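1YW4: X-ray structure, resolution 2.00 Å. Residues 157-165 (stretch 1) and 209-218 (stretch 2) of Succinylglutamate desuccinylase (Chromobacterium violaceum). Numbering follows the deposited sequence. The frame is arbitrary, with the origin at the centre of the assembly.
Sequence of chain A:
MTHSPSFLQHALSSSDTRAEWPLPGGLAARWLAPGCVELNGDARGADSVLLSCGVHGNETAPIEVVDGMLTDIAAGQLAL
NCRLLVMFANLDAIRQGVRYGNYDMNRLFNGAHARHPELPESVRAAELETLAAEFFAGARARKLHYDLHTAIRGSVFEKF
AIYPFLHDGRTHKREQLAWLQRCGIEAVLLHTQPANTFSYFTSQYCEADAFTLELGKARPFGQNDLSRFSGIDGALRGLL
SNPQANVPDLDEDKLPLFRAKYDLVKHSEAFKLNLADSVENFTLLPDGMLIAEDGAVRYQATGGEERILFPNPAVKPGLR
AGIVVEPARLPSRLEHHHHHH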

# COMPACT_ATOMS: atom_id res chain seq x y z
N PHE A 157 -11.59 13.52 8.87
CA PHE A 157 -10.86 13.20 10.09
C PHE A 157 -10.47 14.53 10.71
O PHE A 157 -9.40 15.07 10.42
CB PHE A 157 -9.61 12.37 9.76
CG PHE A 157 -9.91 11.04 9.12
CD1 PHE A 157 -10.54 10.04 9.85
CD2 PHE A 157 -9.59 10.81 7.79
CE1 PHE A 157 -10.83 8.81 9.26
CE2 PHE A 157 -9.88 9.58 7.19
CZ PHE A 157 -10.51 8.58 7.93
N GLU A 158 -11.38 15.07 11.52
CA GLU A 158 -11.21 16.35 12.21
C GLU A 158 -9.75 16.69 12.48
O GLU A 158 -9.21 17.65 11.95
CB GLU A 158 -11.98 16.32 13.53
CG GLU A 158 -13.10 17.33 13.65
CD GLU A 158 -12.60 18.72 13.98
OE1 GLU A 158 -12.01 18.89 15.08
OE2 GLU A 158 -12.80 19.65 13.16
N LYS A 159 -9.12 15.88 13.32
CA LYS A 159 -7.74 16.09 13.68
C LYS A 159 -6.87 14.99 13.08
O LYS A 159 -7.15 13.81 13.27
CB LYS A 159 -7.61 16.12 15.20
CG LYS A 159 -8.46 17.22 15.84
CD LYS A 159 -8.56 17.05 17.34
CE LYS A 159 -9.29 15.77 17.70
NZ LYS A 159 -9.31 15.53 19.18
N PHE A 160 -5.84 15.38 12.33
CA PHE A 160 -4.97 14.38 11.73
C PHE A 160 -3.52 14.84 11.69
O PHE A 160 -3.22 16.02 11.87
CB PHE A 160 -5.47 13.97 10.34
CG PHE A 160 -5.35 15.05 9.28
CD1 PHE A 160 -4.20 15.15 8.51
CD2 PHE A 160 -6.39 15.95 9.06
CE1 PHE A 160 -4.09 16.13 7.53
CE2 PHE A 160 -6.29 16.95 8.09
CZ PHE A 160 -5.13 17.04 7.32
N ALA A 161 -2.62 13.89 11.48
CA ALA A 161 -1.20 14.20 11.43
C ALA A 161 -0.59 13.81 10.10
O ALA A 161 -1.10 12.95 9.40
CB ALA A 161 -0.48 13.49 12.57
N ILE A 162 0.52 14.47 9.78
CA ILE A 162 1.26 14.20 8.56
C ILE A 162 2.62 13.70 9.03
O ILE A 162 3.31 14.38 9.78
CB ILE A 162 1.50 15.48 7.73
CG1 ILE A 162 0.18 16.23 7.52
CG2 ILE A 162 2.15 15.10 6.42
CD1 ILE A 162 -0.90 15.44 6.82
N TYR A 163 2.98 12.49 8.61
CA TYR A 163 4.26 11.88 8.98
C TYR A 163 5.23 12.10 7.82
O TYR A 163 5.04 11.57 6.73
CB TYR A 163 4.06 10.38 9.23
CG TYR A 163 5.01 9.76 10.24
CD1 TYR A 163 4.55 8.81 11.16
CD2 TYR A 163 6.37 10.09 10.27
CE1 TYR A 163 5.40 8.21 12.08
CE2 TYR A 163 7.24 9.49 11.20
CZ TYR A 163 6.75 8.55 12.10
OH TYR A 163 7.58 7.95 13.01
N PRO A 164 6.28 12.89 8.06
CA PRO A 164 7.29 13.18 7.03
C PRO A 164 7.92 11.95 6.40
O PRO A 164 7.97 10.87 7.01
CB PRO A 164 8.31 14.05 7.77
CG PRO A 164 8.18 13.59 9.19
CD PRO A 164 6.68 13.48 9.35
N PHE A 165 8.40 12.11 5.17
CA PHE A 165 9.04 11.02 4.45
C PHE A 165 10.28 10.57 5.22
O PHE A 165 11.17 11.37 5.52
CB PHE A 165 9.45 11.48 3.05
CG PHE A 165 10.16 10.42 2.25
CD1 PHE A 165 11.18 10.77 1.36
CD2 PHE A 165 9.82 9.08 2.38
CE1 PHE A 165 11.85 9.80 0.61
CE2 PHE A 165 10.48 8.09 1.63
CZ PHE A 165 11.50 8.46 0.75
N ASP A 209 11.80 12.91 15.79
CA ASP A 209 10.46 12.39 15.54
C ASP A 209 9.59 13.62 15.39
O ASP A 209 9.13 14.19 16.38
CB ASP A 209 10.01 11.52 16.70
CG ASP A 209 10.87 10.28 16.84
OD1 ASP A 209 10.96 9.51 15.87
OD2 ASP A 209 11.46 10.07 17.92
N ALA A 210 9.38 14.03 14.15
CA ALA A 210 8.62 15.23 13.86
C ALA A 210 7.31 14.97 13.12
O ALA A 210 7.23 14.08 12.28
CB ALA A 210 9.50 16.18 13.05
N PHE A 211 6.29 15.75 13.44
CA PHE A 211 5.00 15.60 12.80
C PHE A 211 4.33 16.96 12.57
O PHE A 211 4.58 17.91 13.30
CB PHE A 211 4.06 14.74 13.66
CG PHE A 211 4.69 13.48 14.20
CD1 PHE A 211 5.44 13.51 15.37
CD2 PHE A 211 4.56 12.27 13.53
CE1 PHE A 211 6.05 12.36 15.87
CE2 PHE A 211 5.16 11.11 14.02
CZ PHE A 211 5.91 11.16 15.19
N THR A 212 3.51 17.03 11.53
CA THR A 212 2.74 18.24 11.26
C THR A 212 1.38 17.82 11.82
O THR A 212 0.86 16.76 11.45
CB THR A 212 2.59 18.52 9.74
OG1 THR A 212 3.87 18.79 9.16
CG2 THR A 212 1.67 19.71 9.51
N LEU A 213 0.81 18.62 12.72
CA LEU A 213 -0.49 18.31 13.31
C LEU A 213 -1.58 19.28 12.88
O LEU A 213 -1.49 20.47 13.15
CB LEU A 213 -0.42 18.31 14.85
CG LEU A 213 0.61 17.39 15.52
CD1 LEU A 213 0.44 17.44 17.04
CD2 LEU A 213 0.45 15.99 15.01
N GLU A 214 -2.60 18.77 12.19
CA GLU A 214 -3.74 19.58 11.76
C GLU A 214 -4.75 19.32 12.86
O GLU A 214 -5.40 18.28 12.88
CB GLU A 214 -4.27 19.08 10.41
CG GLU A 214 -3.40 19.42 9.21
CD GLU A 214 -3.38 20.91 8.91
OE1 GLU A 214 -4.40 21.59 9.17
OE2 GLU A 214 -2.35 21.41 8.41
N LEU A 215 -4.86 20.27 13.79
CA LEU A 215 -5.74 20.14 14.95
C LEU A 215 -7.17 20.62 14.81
O LEU A 215 -7.97 20.43 15.72
CB LEU A 215 -5.06 20.85 16.13
CG LEU A 215 -3.66 20.32 16.42
CD1 LEU A 215 -2.91 21.25 17.39
CD2 LEU A 215 -3.78 18.92 16.98
N GLY A 216 -7.52 21.24 13.68
CA GLY A 216 -8.88 21.72 13.51
C GLY A 216 -9.11 22.90 12.58
O GLY A 216 -8.37 23.13 11.62
N LYS A 217 -10.15 23.67 12.89
CA LYS A 217 -10.55 24.82 12.08
C LYS A 217 -9.76 26.09 12.34
O LYS A 217 -9.48 26.44 13.49
CB LYS A 217 -12.04 25.11 12.32
CG LYS A 217 -12.95 23.88 12.17
CD LYS A 217 -14.35 24.16 12.68
CE LYS A 217 -15.25 22.93 12.60
NZ LYS A 217 -16.64 23.23 13.08
N ALA A 218 -9.40 26.79 11.27
CA ALA A 218 -8.66 28.04 11.39
C ALA A 218 -9.61 29.15 11.81
O ALA A 218 -10.72 29.26 11.28
CB ALA A 218 -7.99 28.39 10.06
O HOH W 1 9.93 9.53 13.13

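The two stretches meet as neighbouring antiparallel strands, their N-to-C directions 150° apart, and together they bury 625 Å² of surface. Stretch 1 enters this pairing from a loop. Phe-157, at its start, lies beyond the reach of stretch 2. Glu-158 follows with its CA-to-CB bond pointing sideways, yet its flexible chain brings the carboxylate back toward the partner, where OE2 lies 4.1 Å from CE of Lys-217. That contact is with the aliphatic part of the lysine, whose NZ extends farther off, so the pair packs without forming a salt bridge.

Lys-159 approaches mainly through its backbone and the base of its side chain. Its CA lies 3.3 Å from O of Glu-214 in a CA-H...O contact, and its CG comes within 3.2 Å of O of Leu-215. The amino end leads away from stretch 2, so a long side chain can contribute methylene contact here while keeping its charge clear of the interface. Nearby, the chain turns a corner at Gly-216, whose phi/psi of 153/-151° would jam a CB against the preceding carbonyl oxygen; glycine, lacking a CB, accommodates the turn.

Phe-160 forms a hydrogen-bonded pair with Glu-214. Its N donates to O of Glu-214 at 3.0 Å, and N of Glu-214 returns a bond to O of Phe-160 at 2.8 Å, closing the small ring typical of antiparallel sheets. The side chains share one face of the sheet. With chi1 in p, the phenylalanine ring lies beneath the glutamate's aliphatic portion: CB of Glu-214 sits 3.8 Å from the ring centroid and only 15° off the normal, a CH-pi contact. The carboxylate end leads away, so the acid offers hydrocarbon to the aromatic face and leaves its polar group outside the packing.

Ala-161 faces Leu-213 on the other side of the sheet as a non-hydrogen-bonded pair, with their CA atoms 4.6 Å apart. Its CA makes a CA-H...O contact of 3.3 Å with O of Thr-212, while its small methyl CB meets CD2 of Leu-213 at 3.6 Å, a compact apolar match.

Ile-162 returns to the face of Phe-160 and repeats the paired hydrogen bonds: its N donates to O of Thr-212 at 2.9 Å, and N of Thr-212 donates to its O at 3.2 Å, the latter nearly straight at 173°. Both side chains are beta-branched, a shape well suited to extended backbone, and their CB atoms lie 3.8 Å apart.

At Tyr-163 the packing becomes aromatic. The edge of Phe-211 points at the tyrosine face, with centroids 4.8 Å apart and planes at 69°; CE1 of Tyr-163 and CE2 of Phe-211 approach to 3.5 Å. The phenol's OH reaches farther, 2.8 Å from O of a water that donates to OD1 of Asp-209 at 2.9 Å.

Pro-164 has no amide hydrogen to extend the ladder; instead its CD abuts O of Ala-210 at 3.0 Å. Phe-165 then passes out of reach.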